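Local atomic coordinates of PrgX (Enterococcus faecalis, PDB entry 2AWI), a protein that serves as the receptor for the peptide sex pheromone cCF10 in the control of conjugation and probably binds DNA as a transcriptional repressor. Residues L188-V193 against K224-N229; I151-V156 against P174-V179. The protein carries 1 engineered substitution. One frame throughout, in Å; residues are numbered along the deposited sequence.

Overall arrangement
Both contacts lie in the all-helical C-terminal region, assigned to the TPR family, with centres about 11 Å apart. Interaction 2 comes first along the chain and closes before interaction 1 opens: helix 150-159 meets the loop that follows helix 165-172, and then helix 184-203 meets the loop between helices 207-220 and 230-248. Each therefore sets a helix against a later connecting loop. They also touch directly. Tyr176 OH of interaction 2 lies 2.6 Å from Ile190 O of interaction 1, a probable hydrogen bond, and Val193 CG1 comes within 3.4 Å of Val156 CG1. Helix 184-203 thus touches both segments of interaction 2 through Val193 and Ile190.

Interaction 1 (L188-V193 against K224-N229); sequences LTIQTV and KNISIN
The loop leading into the N-cap of helix 230-248 lies across Gln191 of helix 184-203, whose amide meets the backbone from Ser227 to Asn229. The Gln191 chain is extended beyond CG, with CD anti to CA (chi2 168°), which puts CD beside the loop backbone, 3.6 Å from Asn229 N. As modelled, Gln191 OE1 stands 3.1 Å from Ser227 O, and Gln191 NE2 stands 2.7 Å from Asn229 N. Oxygen facing oxygen and nitrogen facing nitrogen suggest that the amide is turned over in the model; exchanging its two ends may make both approaches hydrogen bonds. Ile228 CG2 lies against the end of the Gln191 side chain. Of the 227 Å² buried between the two segments, summed over both sides, Gln191 contributes 80 Å², the largest share of any residue.

Within this helical TPR-family region the contact joins helix 184-203 to the start of helix 230-248. Asn229 is the N-cap residue: its CG is anti to the backbone N (chi1 176°), and OD1 caps Tyr232 N, while the hydroxyl of Tyr232 is hydrogen-bonded to Thr192 OG1. The other amide end of Asn229, ND2, lies 4.2 Å from Leu188 CD2, where the two side chains cross obliquely. The helix and loop backbones come nearest at this pair, with CA of Leu188 and CA of Asn229 6.8 Å apart. Upstream in the loop, Ser227 N bonds to Asp187 OD1, while Ile226 CD1 and Ile190 CD1 make apolar contact at 4.4 Å. Leu188 and Ile228 also pack on Lys184 and Tyr231, respectively, of the second subunit.

Interaction 2 (I151-V156 against P174-V179); sequences IDCEIV and PMYPIV. Engineered in segment 151-156: Cys153 (natural residue Tyr).
The Tyr176 ring meets the sulfur of Cys153, an engineered residue (Tyr in the natural sequence), in an oblique Cys sulfur-aromatic contact: Cys153 SG lies 5.0 Å from the ring centroid, 56° off the ring normal. The Tyr176 side chain also touches Val193 and Leu194 of helix 184-203 and Tyr212 and Gln216 of helix 207-220. This buried contact of the TPR-family region sets helix 150-159 against the loop after helix 165-172. Cys153 SG approaches the phenol end of the ring, 3.4 Å from Tyr176 OH, a hydroxyl whose probable hydrogen-bond partner is Ile190 O.

In the other flat group, the Asp152 carboxylate, OD2 takes a salt bridge from Arg145 and a hydrogen bond from Phe149 N, and OD1 is hydrogen-bonded to Tyr142 OH. Asp152 CB touches Met175, present as selenomethionine with an extended chain: Met175 CE, anti to CB of its own chain (chi3 -176°), comes 3.7 Å from Asp152 CB. Met175 SE also lies 4.1 Å from Cys153 SG. The Val156 and Met175 side chains run past one another in opposing senses, with Met175 SE 3.7 Å from Val156 CG2.

Interaction 1 (L188-V193 against K224-N229)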
loop_
_atom_site.group_PDB
_atom_site.type_symbol
_atom_site.label_atom_id
_atom_site.label_comp_id
_atom_site.label_asym_id
_atom_site.label_seq_id
_atom_site.Cartn_x
_atom_site.Cartn_y
_atom_site.Cartn_z
ATOM N N LEU A 188 -31.805 -4.031 -12.291
ATOM C CA LEU A 188 -31.388 -3.245 -11.135
ATOM C C LEU A 188 -32.164 -3.650 -9.885
ATOM O O LEU A 188 -31.591 -3.871 -8.824
ATOM C CB LEU A 188 -31.619 -1.756 -11.401
ATOM C CG LEU A 188 -30.729 -0.713 -10.713
ATOM C CD1 LEU A 188 -31.545 0.537 -10.492
ATOM C CD2 LEU A 188 -30.197 -1.210 -9.396
ATOM N N THR A 189 -33.476 -3.741 -10.035
ATOM C CA THR A 189 -34.366 -4.092 -8.945
ATOM C C THR A 189 -34.102 -5.464 -8.324
ATOM O O THR A 189 -34.116 -5.610 -7.103
ATOM C CB THR A 189 -35.807 -4.035 -9.425
ATOM O OG1 THR A 189 -36.041 -2.758 -10.034
ATOM C CG2 THR A 189 -36.763 -4.225 -8.257
ATOM N N ILE A 190 -33.861 -6.468 -9.155
ATOM C CA ILE A 190 -33.604 -7.798 -8.636
ATOM C C ILE A 190 -32.248 -7.849 -7.936
ATOM O O ILE A 190 -32.008 -8.730 -7.108
ATOM C CB ILE A 190 -33.648 -8.845 -9.758
ATOM C CG1 ILE A 190 -32.511 -8.596 -10.749
ATOM C CG2 ILE A 190 -34.994 -8.771 -10.478
ATOM C CD1 ILE A 190 -32.443 -9.616 -11.851
ATOM N N GLN A 191 -31.372 -6.896 -8.266
ATOM C CA GLN A 191 -30.038 -6.819 -7.673
ATOM C C GLN A 191 -30.042 -6.084 -6.341
ATOM O O GLN A 191 -29.317 -6.450 -5.420
ATOM C CB GLN A 191 -29.072 -6.108 -8.620
ATOM C CG GLN A 191 -28.368 -7.013 -9.612
ATOM C CD GLN A 191 -27.655 -6.232 -10.703
ATOM O OE1 GLN A 191 -28.265 -5.831 -11.692
ATOM N NE2 GLN A 191 -26.361 -6.000 -10.517
ATOM N N THR A 192 -30.856 -5.039 -6.247
ATOM C CA THR A 192 -30.938 -4.242 -5.031
ATOM C C THR A 192 -31.286 -5.111 -3.827
ATOM O O THR A 192 -30.715 -4.948 -2.750
ATOM C CB THR A 192 -31.991 -3.123 -5.178
ATOM O OG1 THR A 192 -31.666 -2.312 -6.315
ATOM C CG2 THR A 192 -32.023 -2.237 -3.932
ATOM N N VAL A 193 -32.223 -6.034 -4.031
ATOM C CA VAL A 193 -32.670 -6.944 -2.986
ATOM C C VAL A 193 -31.501 -7.704 -2.402
ATOM O O VAL A 193 -31.298 -7.714 -1.196
ATOM C CB VAL A 193 -33.672 -7.999 -3.524
ATOM C CG1 VAL A 193 -34.030 -8.973 -2.415
ATOM C CG2 VAL A 193 -34.913 -7.326 -4.065
ATOM N N LYS A 224 -28.310 -14.452 -19.694
ATOM C CA LYS A 224 -28.145 -13.851 -21.008
ATOM C C LYS A 224 -28.658 -12.413 -21.035
ATOM O O LYS A 224 -29.785 -12.143 -20.623
ATOM C CB LYS A 224 -28.898 -14.691 -22.042
ATOM C CG LYS A 224 -28.964 -14.088 -23.431
ATOM C CD LYS A 224 -29.994 -14.822 -24.278
ATOM C CE LYS A 224 -30.152 -14.179 -25.647
ATOM N NZ LYS A 224 -31.297 -14.758 -26.405
ATOM N N ASN A 225 -27.820 -11.501 -21.523
ATOM C CA ASN A 225 -28.159 -10.080 -21.634
ATOM C C ASN A 225 -28.446 -9.369 -20.313
ATOM O O ASN A 225 -29.173 -8.373 -20.290
ATOM C CB ASN A 225 -29.360 -9.888 -22.568
ATOM C CG ASN A 225 -29.059 -10.293 -24.004
ATOM O OD1 ASN A 225 -27.981 -10.007 -24.531
ATOM N ND2 ASN A 225 -30.021 -10.944 -24.648
ATOM N N ILE A 226 -27.879 -9.869 -19.218
ATOM C CA ILE A 226 -28.090 -9.260 -17.905
ATOM C C ILE A 226 -27.235 -7.999 -17.771
ATOM O O ILE A 226 -26.150 -7.914 -18.339
ATOM C CB ILE A 226 -27.692 -10.232 -16.759
ATOM C CG1 ILE A 226 -28.163 -9.684 -15.412
ATOM C CG2 ILE A 226 -26.173 -10.412 -16.726
ATOM C CD1 ILE A 226 -29.651 -9.651 -15.267
ATOM N N SER A 227 -27.723 -7.023 -17.020
ATOM C CA SER A 227 -26.973 -5.792 -16.801
ATOM C C SER A 227 -26.581 -5.688 -15.338
ATOM O O SER A 227 -27.307 -5.106 -14.530
ATOM C CB SER A 227 -27.806 -4.568 -17.177
ATOM O OG SER A 227 -27.834 -4.384 -18.578
ATOM N N ILE A 228 -25.435 -6.260 -14.991
ATOM C CA ILE A 228 -24.966 -6.206 -13.613
ATOM C C ILE A 228 -24.560 -4.763 -13.289
ATOM O O ILE A 228 -23.906 -4.099 -14.090
ATOM C CB ILE A 228 -23.736 -7.139 -13.400
ATOM C CG1 ILE A 228 -24.082 -8.578 -13.808
ATOM C CG2 ILE A 228 -23.290 -7.084 -11.943
ATOM C CD1 ILE A 228 -25.164 -9.230 -12.919
ATOM N N ASN A 229 -24.956 -4.286 -12.116
ATOM C CA ASN A 229 -24.627 -2.938 -11.678
ATOM C C ASN A 229 -23.217 -2.957 -11.115
ATOM O O ASN A 229 -22.943 -3.641 -10.124
ATOM C CB ASN A 229 -25.616 -2.490 -10.599
ATOM C CG ASN A 229 -25.289 -1.121 -10.024
ATOM O OD1 ASN A 229 -24.217 -0.905 -9.455
ATOM N ND2 ASN A 229 -26.222 -0.191 -10.164
#

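Interaction 2 (I151-V156 against P174-V179)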
loop_
_atom_site.group_PDB
_atom_site.type_symbol
_atom_site.label_atom_id
_atom_site.label_comp_id
_atom_site.label_asym_id
_atom_site.label_seq_id
_atom_site.Cartn_x
_atom_site.Cartn_y
_atom_site.Cartn_z
ATOM N N ILE A 151 -41.537 -5.235 -9.479
ATOM C CA ILE A 151 -42.149 -4.576 -8.332
ATOM C C ILE A 151 -42.172 -5.471 -7.080
ATOM O O ILE A 151 -42.200 -4.968 -5.947
ATOM C CB ILE A 151 -43.575 -4.100 -8.680
ATOM C CG1 ILE A 151 -44.175 -3.323 -7.510
ATOM C CG2 ILE A 151 -44.438 -5.293 -9.040
ATOM C CD1 ILE A 151 -43.377 -2.102 -7.102
ATOM N N ASP A 152 -42.160 -6.789 -7.275
ATOM C CA ASP A 152 -42.139 -7.711 -6.142
ATOM C C ASP A 152 -40.781 -7.606 -5.451
ATOM O O ASP A 152 -40.691 -7.601 -4.222
ATOM C CB ASP A 152 -42.384 -9.153 -6.597
ATOM C CG ASP A 152 -43.814 -9.388 -7.033
ATOM O OD1 ASP A 152 -44.728 -9.097 -6.232
ATOM O OD2 ASP A 152 -44.024 -9.863 -8.171
ATOM N N CYS A 153 -39.718 -7.522 -6.242
ATOM C CA CYS A 153 -38.387 -7.387 -5.672
ATOM C C CYS A 153 -38.200 -5.993 -5.073
ATOM O O CYS A 153 -37.377 -5.799 -4.186
ATOM C CB CYS A 153 -37.324 -7.683 -6.729
ATOM S SG CYS A 153 -37.183 -9.462 -7.083
ATOM N N GLU A 154 -38.977 -5.023 -5.541
ATOM C CA GLU A 154 -38.885 -3.674 -4.995
ATOM C C GLU A 154 -39.548 -3.735 -3.619
ATOM O O GLU A 154 -39.015 -3.225 -2.634
ATOM C CB GLU A 154 -39.615 -2.669 -5.894
ATOM C CG GLU A 154 -39.403 -1.215 -5.499
ATOM C CD GLU A 154 -40.182 -0.245 -6.378
ATOM O OE1 GLU A 154 -40.056 -0.324 -7.626
ATOM O OE2 GLU A 154 -40.922 0.600 -5.821
ATOM N N ILE A 155 -40.715 -4.371 -3.567
ATOM C CA ILE A 155 -41.454 -4.531 -2.316
ATOM C C ILE A 155 -40.582 -5.233 -1.271
ATOM O O ILE A 155 -40.472 -4.783 -0.132
ATOM C CB ILE A 155 -42.750 -5.354 -2.550
ATOM C CG1 ILE A 155 -43.819 -4.450 -3.173
ATOM C CG2 ILE A 155 -43.223 -5.980 -1.247
ATOM C CD1 ILE A 155 -45.097 -5.165 -3.573
ATOM N N VAL A 156 -39.950 -6.331 -1.666
ATOM C CA VAL A 156 -39.091 -7.066 -0.746
ATOM C C VAL A 156 -38.003 -6.178 -0.156
ATOM O O VAL A 156 -37.676 -6.278 1.025
ATOM C CB VAL A 156 -38.440 -8.267 -1.444
ATOM C CG1 VAL A 156 -37.036 -8.486 -0.911
ATOM C CG2 VAL A 156 -39.283 -9.507 -1.193
ATOM N N PRO A 174 -38.451 -17.445 -2.392
ATOM C CA PRO A 174 -39.243 -17.923 -3.532
ATOM C C PRO A 174 -39.112 -17.101 -4.813
ATOM O O PRO A 174 -39.560 -17.519 -5.884
ATOM C CB PRO A 174 -40.670 -17.929 -2.983
ATOM C CG PRO A 174 -40.649 -16.848 -1.967
ATOM C CD PRO A 174 -39.329 -17.071 -1.271
HETATM N N MSE A 175 -38.495 -15.929 -4.704
HETATM C CA MSE A 175 -38.321 -15.074 -5.865
HETATM C C MSE A 175 -37.029 -15.388 -6.591
HETATM O O MSE A 175 -36.841 -14.979 -7.731
HETATM C CB MSE A 175 -38.343 -13.609 -5.444
HETATM C CG MSE A 175 -39.684 -13.180 -4.899
HETATM SE SE MSE A 175 -39.715 -11.331 -4.415
HETATM C CE MSE A 175 -41.497 -11.247 -3.656
ATOM N N TYR A 176 -36.142 -16.125 -5.934
ATOM C CA TYR A 176 -34.869 -16.486 -6.535
ATOM C C TYR A 176 -34.694 -18.001 -6.637
ATOM O O TYR A 176 -35.372 -18.765 -5.946
ATOM C CB TYR A 176 -33.715 -15.876 -5.725
ATOM C CG TYR A 176 -33.689 -14.365 -5.788
ATOM C CD1 TYR A 176 -34.569 -13.607 -5.025
ATOM C CD2 TYR A 176 -32.852 -13.700 -6.688
ATOM C CE1 TYR A 176 -34.635 -12.224 -5.163
ATOM C CE2 TYR A 176 -32.905 -12.317 -6.833
ATOM C CZ TYR A 176 -33.804 -11.585 -6.076
ATOM O OH TYR A 176 -33.932 -10.229 -6.270
ATOM N N PRO A 177 -33.781 -18.455 -7.508
ATOM C CA PRO A 177 -32.911 -17.648 -8.371
ATOM C C PRO A 177 -33.614 -17.035 -9.577
ATOM O O PRO A 177 -34.699 -17.462 -9.962
ATOM C CB PRO A 177 -31.835 -18.641 -8.791
ATOM C CG PRO A 177 -32.609 -19.910 -8.898
ATOM C CD PRO A 177 -33.453 -19.886 -7.640
ATOM N N ILE A 178 -32.983 -16.024 -10.165
ATOM C CA ILE A 178 -33.522 -15.360 -11.346
ATOM C C ILE A 178 -33.110 -16.209 -12.552
ATOM O O ILE A 178 -31.988 -16.732 -12.598
ATOM C CB ILE A 178 -32.938 -13.927 -11.514
ATOM C CG1 ILE A 178 -33.226 -13.078 -10.266
ATOM C CG2 ILE A 178 -33.520 -13.272 -12.765
ATOM C CD1 ILE A 178 -34.697 -12.871 -9.951
ATOM N N VAL A 179 -34.009 -16.349 -13.521
ATOM C CA VAL A 179 -33.711 -17.142 -14.706
ATOM C C VAL A 179 -33.596 -16.310 -15.986
ATOM O O VAL A 179 -32.750 -16.587 -16.842
ATOM C CB VAL A 179 -34.782 -18.247 -14.918
ATOM C CG1 VAL A 179 -34.937 -19.065 -13.643
ATOM C CG2 VAL A 179 -36.115 -17.625 -15.313
#